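Local coordinates for protein diguanylate cyclase (Pseudomonas aeruginosa, PDB 5M3C) that joins a GGDEF domain, modelled with guanosine-5'-triphosphate and calcium, to an EAL domain that holds calcium at a separate site, at residues B[351-356]-B[373-378]; B[388-393]-B[397-402]. One frame throughout, in Å; residues are numbered along the deposited sequence.

How the interactions relate
Both contacts lie in the EAL domain, their centres about 12 Å apart, and follow each other in series along the chain. Interaction 1 packs strand 350-353 against helix 365-380; strand 384-387 comes next, and interaction 2 then joins the loop after it to helix 393-401. The two meet directly: E388, at the start of interaction 2, lies against K352 and I353 of interaction 1, and I375 CD1 of the earlier helix packs on E402 O, just past the end of helix 393-401. They therefore describe two successive beta-alpha units of the EAL barrel, with calcium about 11 Å from the I353 side chain and about 13 Å from that of V390.

Interaction 1. Residues B[351-356]-B[373-378]; sequences LKIDKS and AIIALG
I374 meets both L351 and I353, and its two branches divide the work. At CB the chain forks. I374 CG2, set anti to the backbone N, comes within 3.6 Å of L351 CD1; the two side chains cross at about a right angle. The same methyl, I374 CG2, lies 3.8 Å from I353 CG1. The other branch, beside the backbone N (chi1 -65°), extends through CG1 to I374 CD1, which ends 3.7 Å from I353 CG2. I353 is thus met along its flank by both arms of I374, and its own tip passes on to the next residue of the helix, I353 CD1 lying 4.2 Å from I375 CG1. This purely apolar layer is the strand-to-helix packing of a (beta/alpha) barrel of the EAL type: the axes of strand 351-353 and of helix 373-378 run antiparallel, at 177° and 9.8 Å apart at closest approach; helix 365-380 then leads to the neighbouring parallel strand 384-387, completing a beta-alpha-beta crossover. G378 is the helix residue nearest L351 along the backbone, 6.7 Å between their CA atoms. K352, between the two strand residues, points away from the helix, and its NZ forms a salt bridge with E301, a calcium ligand. Beyond the strand, D354 is the N-cap of helix 355-358. D354 OD2 accepts twice from S356, from S356 N at 3.2 Å, above the carboxylate plane, and from S356 OG at 2.7 Å through the anti lone pair. On helix 365-380, L377 packs on L340 of the second subunit.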
# COMPACT_ATOMS: atom_id res chain seq x y z
N LEU B 351 -15.89 5.68 13.85
CA LEU B 351 -15.14 4.51 13.40
C LEU B 351 -16.13 3.41 13.03
O LEU B 351 -16.83 2.88 13.90
CB LEU B 351 -14.19 4.04 14.51
CG LEU B 351 -13.22 2.86 14.29
CD1 LEU B 351 -13.94 1.58 13.89
CD2 LEU B 351 -12.17 3.22 13.25
N LYS B 352 -16.21 3.07 11.75
CA LYS B 352 -17.19 2.09 11.30
C LYS B 352 -16.59 0.69 11.11
O LYS B 352 -15.74 0.47 10.24
CB LYS B 352 -17.85 2.56 10.00
CG LYS B 352 -18.32 4.01 10.06
CD LYS B 352 -19.42 4.28 9.04
CE LYS B 352 -20.73 3.63 9.44
NZ LYS B 352 -21.85 4.00 8.54
N ILE B 353 -17.05 -0.25 11.93
CA ILE B 353 -16.55 -1.62 11.89
C ILE B 353 -17.08 -2.34 10.65
O ILE B 353 -18.29 -2.40 10.43
CB ILE B 353 -16.98 -2.42 13.13
CG1 ILE B 353 -16.64 -1.65 14.41
CG2 ILE B 353 -16.31 -3.79 13.13
CD1 ILE B 353 -17.04 -2.36 15.68
N ASP B 354 -16.17 -2.89 9.85
CA ASP B 354 -16.53 -3.57 8.60
C ASP B 354 -17.59 -4.65 8.81
O ASP B 354 -17.65 -5.28 9.87
CB ASP B 354 -15.29 -4.18 7.96
CG ASP B 354 -15.53 -4.62 6.52
OD1 ASP B 354 -15.83 -3.76 5.67
OD2 ASP B 354 -15.42 -5.84 6.25
N LYS B 355 -18.41 -4.87 7.79
CA LYS B 355 -19.52 -5.81 7.86
C LYS B 355 -19.06 -7.27 7.99
O LYS B 355 -19.83 -8.13 8.40
CB LYS B 355 -20.42 -5.67 6.63
N SER B 356 -17.81 -7.53 7.64
CA SER B 356 -17.29 -8.90 7.66
C SER B 356 -17.13 -9.44 9.09
O SER B 356 -17.37 -10.62 9.33
CB SER B 356 -15.95 -8.96 6.93
OG SER B 356 -14.96 -8.16 7.56
N ALA B 373 -11.59 -6.09 19.71
CA ALA B 373 -10.36 -5.31 19.60
C ALA B 373 -10.63 -3.91 19.05
O ALA B 373 -10.17 -2.92 19.60
CB ALA B 373 -9.36 -6.03 18.72
N ILE B 374 -11.39 -3.85 17.96
CA ILE B 374 -11.71 -2.58 17.31
C ILE B 374 -12.43 -1.63 18.26
O ILE B 374 -12.17 -0.43 18.25
CB ILE B 374 -12.59 -2.80 16.07
CG1 ILE B 374 -11.82 -3.60 15.01
CG2 ILE B 374 -13.04 -1.47 15.49
CD1 ILE B 374 -12.66 -3.98 13.81
N ILE B 375 -13.35 -2.16 19.06
CA ILE B 375 -14.08 -1.34 20.02
C ILE B 375 -13.11 -0.74 21.02
O ILE B 375 -13.10 0.47 21.26
CB ILE B 375 -15.17 -2.15 20.76
CG1 ILE B 375 -16.28 -2.55 19.78
CG2 ILE B 375 -15.74 -1.34 21.91
CD1 ILE B 375 -17.20 -3.63 20.31
N ALA B 376 -12.27 -1.60 21.60
CA ALA B 376 -11.26 -1.16 22.56
C ALA B 376 -10.33 -0.13 21.92
O ALA B 376 -9.91 0.83 22.58
CB ALA B 376 -10.45 -2.36 23.06
N LEU B 377 -10.03 -0.33 20.65
CA LEU B 377 -9.16 0.58 19.90
C LEU B 377 -9.83 1.94 19.74
O LEU B 377 -9.26 2.97 20.08
CB LEU B 377 -8.84 -0.00 18.53
CG LEU B 377 -7.52 0.45 17.89
CD1 LEU B 377 -7.34 -0.20 16.53
CD2 LEU B 377 -7.46 1.96 17.76
N GLY B 378 -11.05 1.94 19.21
CA GLY B 378 -11.81 3.17 19.02
C GLY B 378 -12.02 3.92 20.31
O GLY B 378 -11.83 5.14 20.37

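Interaction 2. Residues B[388-393]-B[397-402]; sequences EGVETE and SFLTHE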
# COMPACT_ATOMS: atom_id res chain seq x y z
N GLU B 388 -21.49 -1.81 11.69
CA GLU B 388 -22.23 -1.68 10.44
C GLU B 388 -22.63 -3.04 9.90
O GLU B 388 -21.89 -4.02 10.00
CB GLU B 388 -21.41 -0.91 9.40
CG GLU B 388 -20.58 -1.79 8.47
CD GLU B 388 -19.67 -0.98 7.56
OE1 GLU B 388 -19.50 0.23 7.80
OE2 GLU B 388 -19.14 -1.56 6.59
N GLY B 389 -23.83 -3.10 9.31
CA GLY B 389 -24.34 -4.34 8.73
C GLY B 389 -24.79 -5.32 9.80
O GLY B 389 -24.43 -6.50 9.77
N VAL B 390 -25.59 -4.83 10.74
CA VAL B 390 -26.12 -5.67 11.81
C VAL B 390 -27.42 -6.33 11.36
O VAL B 390 -28.42 -5.65 11.12
CB VAL B 390 -26.36 -4.86 13.09
CG1 VAL B 390 -26.82 -5.78 14.21
CG2 VAL B 390 -25.08 -4.14 13.49
N GLU B 391 -27.39 -7.65 11.26
CA GLU B 391 -28.51 -8.40 10.69
C GLU B 391 -29.33 -9.15 11.74
O GLU B 391 -30.56 -9.03 11.78
CB GLU B 391 -28.00 -9.36 9.61
CG GLU B 391 -27.48 -8.66 8.37
CD GLU B 391 -27.06 -9.62 7.27
OE1 GLU B 391 -27.12 -10.85 7.49
OE2 GLU B 391 -26.67 -9.14 6.18
N THR B 392 -28.66 -9.91 12.60
CA THR B 392 -29.36 -10.78 13.55
C THR B 392 -29.41 -10.21 14.97
O THR B 392 -28.62 -9.34 15.32
CB THR B 392 -28.72 -12.18 13.58
OG1 THR B 392 -27.63 -12.20 14.51
N GLU B 393 -30.35 -10.71 15.76
CA GLU B 393 -30.54 -10.24 17.14
C GLU B 393 -29.37 -10.66 18.01
O GLU B 393 -28.91 -9.90 18.87
CB GLU B 393 -31.84 -10.78 17.72
CG GLU B 393 -32.16 -10.28 19.13
CD GLU B 393 -32.35 -8.78 19.19
OE1 GLU B 393 -32.53 -8.15 18.12
OE2 GLU B 393 -32.32 -8.22 20.30
N SER B 397 -27.09 -8.35 20.34
CA SER B 397 -26.87 -8.70 21.74
C SER B 397 -25.38 -8.63 22.05
O SER B 397 -24.95 -7.84 22.90
CB SER B 397 -27.40 -10.11 22.04
OG SER B 397 -28.81 -10.17 21.88
N PHE B 398 -24.59 -9.44 21.35
CA PHE B 398 -23.14 -9.46 21.52
C PHE B 398 -22.57 -8.05 21.62
O PHE B 398 -21.92 -7.69 22.60
CB PHE B 398 -22.49 -10.19 20.34
CG PHE B 398 -20.99 -10.25 20.41
CD1 PHE B 398 -20.22 -9.13 20.13
CD2 PHE B 398 -20.34 -11.43 20.73
CE1 PHE B 398 -18.84 -9.19 20.18
CE2 PHE B 398 -18.96 -11.49 20.79
CZ PHE B 398 -18.21 -10.37 20.51
N LEU B 399 -22.83 -7.25 20.59
CA LEU B 399 -22.29 -5.90 20.50
C LEU B 399 -22.58 -5.08 21.76
O LEU B 399 -21.82 -4.18 22.10
CB LEU B 399 -22.85 -5.19 19.27
CG LEU B 399 -22.33 -5.72 17.93
CD1 LEU B 399 -23.18 -5.21 16.77
CD2 LEU B 399 -20.87 -5.35 17.72
N THR B 400 -23.68 -5.38 22.44
CA THR B 400 -24.07 -4.62 23.63
C THR B 400 -23.29 -5.07 24.87
O THR B 400 -22.89 -4.24 25.68
CB THR B 400 -25.58 -4.74 23.91
OG1 THR B 400 -26.31 -4.53 22.69
CG2 THR B 400 -26.01 -3.71 24.94
N HIS B 401 -23.08 -6.37 25.00
CA HIS B 401 -22.32 -6.91 26.13
C HIS B 401 -20.83 -6.60 25.98
O HIS B 401 -20.07 -6.71 26.95
CB HIS B 401 -22.50 -8.43 26.24
CG HIS B 401 -23.92 -8.86 26.48
ND1 HIS B 401 -24.56 -8.66 27.68
CD2 HIS B 401 -24.81 -9.48 25.67
CE1 HIS B 401 -25.79 -9.14 27.60
NE2 HIS B 401 -25.97 -9.65 26.39
N GLU B 402 -20.42 -6.21 24.78
CA GLU B 402 -19.01 -5.91 24.49
C GLU B 402 -18.75 -4.41 24.39
O GLU B 402 -17.66 -3.99 23.99
CB GLU B 402 -18.57 -6.61 23.21
CG GLU B 402 -18.67 -8.13 23.27
CD GLU B 402 -17.79 -8.74 24.34
OE1 GLU B 402 -17.99 -9.92 24.68
OE2 GLU B 402 -16.89 -8.03 24.85
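S397 turns two donors on a single acceptor, the carbonyl oxygen of E393 one helical turn earlier. S397 N gives the ordinary helix bond to E393 O, at 2.8 Å. The side chain adds a second bond: with OG beside the backbone N (chi1 -65°), the hydroxyl folds back to place S397 OG 3.0 Å from E393 O, reaching it from above the carbonyl plane. F398 leads away from the loop toward A368 and R372 of helix 365-380, and E402 CG lies over one face of its ring, offset toward the rim. L399 faces the loop instead. L399 CD1 meets V390 CG2 tip to tip at 3.9 Å, and both side chains also touch I407 of strand 406-417, which makes this the buried end of the contact. T400 repeats the habit of S397, its OG1 bonding to Q396 O. At E402 the backbone leaves the helical conformation. At the other end of helix 393-401, T392 is the N-cap, its OG1 bonded to Q395 N. A capped helix entered from the loop after strand 384-387 is a beta-alpha unit of the EAL barrel.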